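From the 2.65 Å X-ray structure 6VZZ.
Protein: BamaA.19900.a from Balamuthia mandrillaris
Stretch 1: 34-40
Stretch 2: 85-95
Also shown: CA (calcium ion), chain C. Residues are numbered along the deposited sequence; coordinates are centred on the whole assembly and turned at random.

Stretch 1 34-40: GLKYYVG
Stretch 2 (85-95) SIRDLLGVEAS

Contact between a strand-forming segment, 34-40, and the end of a helix with the loop that follows it, 85-95, in one chain of BamaA.19900.a; 474 Å² is buried, both sides summed. Stretch 1 is extended, with Gly34 at positive phi (68/-173), Leu35 and Lys36 in open conformations (-115/97 and -104/115), and a strand formed by Tyr37 (-135/164), Tyr38 (-132/151), Val39 (-105/134) and Gly40 (-128/140). Stretch 2 is helical through Leu90, where Leu90 N donates to Ile86 O (2.8 Å) and Gly91 N to Arg87 O (2.8 Å). Gly91 then leaves helical geometry at 73/-50, a positive phi that glycine tolerates readily, and Val92 N makes a weak bond to Leu90 O (2.7 Å). Val92, Glu93 and Ala94 run on extended (-86/133, -57/155, -72/146) before Ser95 turns to -93/-6. In register, the CA atoms of Leu35 and Val92 lie 7.3 Å apart and those of Tyr38 and Ala94 5.6 Å.

Two hydrogen bonds join the stretches, both using Tyr37. Its backbone O accepts from Ser95 N at 2.9 Å with a nearly straight N-H...O angle of 167°. Its side chain (chi1 71°, p; chi2 -85°) starts sideways but brings its end nearer the loop, so that Tyr37 OH donates to Val92 O at 2.8 Å, near the ring plane. The buried phenol thus satisfies a loop carbonyl; Tyr37 OH also lies 3.4 Å from Ala94 N, but the angle is too poor for a bond.

The Tyr37 ring is sandwiched. Leu90 CD1 (rotamer m, t) covers one face, 3.8 Å from the centroid of the Tyr37 ring, and Ala94 CA covers the opposite face at 4.0 Å from that centroid; both are CH-pi contacts. The small Ala94 side chain also packs against Tyr37, CB to CE2 3.7 Å, and against Val39 (t), CB to CG2 3.7 Å. Leu35 (t, p) points toward the loop and extends the apolar patch: its CD2 is 4.2 Å from Leu90 CD2 and 4.5 Å from Val92 CB.

Ser95 (m) points toward stretch 1, its OG 3.8 Å from Lys36 CA and its CB 4.0 Å from Tyr38 CE2 (Tyr38 chi1 -59°, m). Lys36 is modelled only to CB. Glu93 points away (chi1 -93°, between wells), and its carboxylate binds calcium through OE1 (2.5 Å) and OE2 (2.6 Å); water 1 O is 2.4 Å from the ion.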

# COMPACT_ATOMS: atom_id res chain seq x y z
N GLY A 34 -24.92 2.45 37.01
CA GLY A 34 -23.92 1.43 37.23
C GLY A 34 -22.53 1.94 36.88
O GLY A 34 -22.32 3.12 36.60
N LEU A 35 -21.58 1.02 36.91
CA LEU A 35 -20.18 1.32 36.59
C LEU A 35 -19.82 0.56 35.32
O LEU A 35 -19.49 -0.63 35.37
CB LEU A 35 -19.26 0.94 37.74
CG LEU A 35 -17.77 1.07 37.45
CD1 LEU A 35 -17.35 2.53 37.23
CD2 LEU A 35 -16.98 0.42 38.57
N LYS A 36 -19.90 1.23 34.18
CA LYS A 36 -19.53 0.65 32.90
C LYS A 36 -18.17 1.24 32.53
O LYS A 36 -18.06 2.46 32.32
CB LYS A 36 -20.59 0.94 31.83
N TYR A 37 -17.14 0.40 32.48
CA TYR A 37 -15.79 0.81 32.10
C TYR A 37 -15.19 -0.18 31.12
O TYR A 37 -15.67 -1.31 30.96
CB TYR A 37 -14.87 0.95 33.32
CG TYR A 37 -14.47 -0.34 33.98
CD1 TYR A 37 -15.29 -0.94 34.93
CD2 TYR A 37 -13.26 -0.95 33.68
CE1 TYR A 37 -14.92 -2.11 35.56
CE2 TYR A 37 -12.87 -2.14 34.30
CZ TYR A 37 -13.71 -2.71 35.24
OH TYR A 37 -13.36 -3.88 35.88
N TYR A 38 -14.12 0.26 30.46
CA TYR A 38 -13.55 -0.49 29.35
C TYR A 38 -12.04 -0.62 29.50
O TYR A 38 -11.38 0.24 30.09
CB TYR A 38 -13.93 0.17 28.02
CG TYR A 38 -15.42 0.25 27.84
CD1 TYR A 38 -16.16 1.29 28.42
CD2 TYR A 38 -16.11 -0.71 27.11
CE1 TYR A 38 -17.53 1.36 28.27
CE2 TYR A 38 -17.49 -0.64 26.96
CZ TYR A 38 -18.19 0.40 27.54
OH TYR A 38 -19.56 0.48 27.39
N VAL A 39 -11.50 -1.72 28.96
CA VAL A 39 -10.08 -2.05 29.05
C VAL A 39 -9.42 -1.79 27.71
O VAL A 39 -9.94 -2.19 26.66
CB VAL A 39 -9.87 -3.52 29.47
CG1 VAL A 39 -8.38 -3.88 29.45
CG2 VAL A 39 -10.47 -3.77 30.84
N GLY A 40 -8.26 -1.14 27.74
CA GLY A 40 -7.45 -0.97 26.55
C GLY A 40 -6.03 -1.43 26.81
O GLY A 40 -5.48 -1.18 27.88
N SER A 85 -5.94 -7.70 40.56
CA SER A 85 -5.73 -6.47 41.34
C SER A 85 -6.86 -5.48 41.13
O SER A 85 -7.37 -4.89 42.09
CB SER A 85 -4.38 -5.84 40.97
OG SER A 85 -3.31 -6.52 41.60
N ILE A 86 -7.26 -5.26 39.87
CA ILE A 86 -8.38 -4.37 39.59
C ILE A 86 -9.68 -4.94 40.13
O ILE A 86 -10.55 -4.21 40.62
CB ILE A 86 -8.46 -4.10 38.08
CG1 ILE A 86 -7.22 -3.32 37.62
CG2 ILE A 86 -9.74 -3.35 37.70
CD1 ILE A 86 -6.94 -3.45 36.15
N ARG A 87 -9.84 -6.26 40.08
CA ARG A 87 -11.04 -6.89 40.62
C ARG A 87 -11.18 -6.61 42.11
O ARG A 87 -12.28 -6.32 42.60
CB ARG A 87 -11.02 -8.38 40.34
CG ARG A 87 -12.27 -9.09 40.79
CD ARG A 87 -12.28 -10.51 40.30
NE ARG A 87 -11.43 -11.37 41.12
CZ ARG A 87 -11.23 -12.65 40.87
NH1 ARG A 87 -11.82 -13.21 39.82
NH2 ARG A 87 -10.45 -13.38 41.67
N ASP A 88 -10.08 -6.68 42.86
CA ASP A 88 -10.13 -6.42 44.29
C ASP A 88 -10.45 -4.97 44.61
O ASP A 88 -10.82 -4.68 45.75
CB ASP A 88 -8.82 -6.81 44.96
CG ASP A 88 -8.79 -8.25 45.40
OD1 ASP A 88 -9.87 -8.77 45.76
OD2 ASP A 88 -7.69 -8.85 45.39
N LEU A 89 -10.28 -4.06 43.65
CA LEU A 89 -10.56 -2.65 43.88
C LEU A 89 -11.88 -2.19 43.28
O LEU A 89 -12.47 -1.24 43.78
CB LEU A 89 -9.43 -1.78 43.32
CG LEU A 89 -8.07 -1.89 44.00
CD1 LEU A 89 -7.00 -1.20 43.16
CD2 LEU A 89 -8.11 -1.29 45.40
N LEU A 90 -12.35 -2.83 42.21
CA LEU A 90 -13.59 -2.43 41.56
C LEU A 90 -14.74 -3.40 41.77
O LEU A 90 -15.90 -2.98 41.73
CB LEU A 90 -13.38 -2.24 40.06
CG LEU A 90 -12.56 -1.06 39.58
CD1 LEU A 90 -12.59 -1.04 38.07
CD2 LEU A 90 -13.14 0.22 40.14
N GLY A 91 -14.46 -4.69 41.95
CA GLY A 91 -15.53 -5.65 42.05
C GLY A 91 -16.24 -5.96 40.73
O GLY A 91 -16.41 -7.13 40.38
N VAL A 92 -16.65 -4.92 39.99
CA VAL A 92 -17.49 -5.08 38.81
C VAL A 92 -16.63 -5.36 37.58
O VAL A 92 -15.62 -4.67 37.35
CB VAL A 92 -18.38 -3.85 38.61
CG1 VAL A 92 -19.19 -3.97 37.32
CG2 VAL A 92 -19.32 -3.70 39.78
N GLU A 93 -17.03 -6.36 36.80
CA GLU A 93 -16.36 -6.73 35.56
C GLU A 93 -16.30 -5.57 34.57
O GLU A 93 -17.14 -4.66 34.58
CB GLU A 93 -17.11 -7.88 34.88
CG GLU A 93 -16.61 -9.25 35.22
CD GLU A 93 -17.45 -10.32 34.57
OE1 GLU A 93 -18.52 -9.99 33.99
OE2 GLU A 93 -17.03 -11.50 34.64
N ALA A 94 -15.31 -5.64 33.68
CA ALA A 94 -15.22 -4.71 32.56
C ALA A 94 -16.29 -5.02 31.53
O ALA A 94 -16.67 -6.18 31.31
CB ALA A 94 -13.83 -4.80 31.92
N SER A 95 -16.79 -3.97 30.87
CA SER A 95 -17.87 -4.12 29.91
C SER A 95 -17.37 -4.30 28.48
O SER A 95 -18.19 -4.54 27.58
CB SER A 95 -18.80 -2.91 29.97
OG SER A 95 -19.38 -2.80 31.26
CA CA C . -18.62 -12.16 32.71
O HOH W 1 -16.96 -13.59 33.55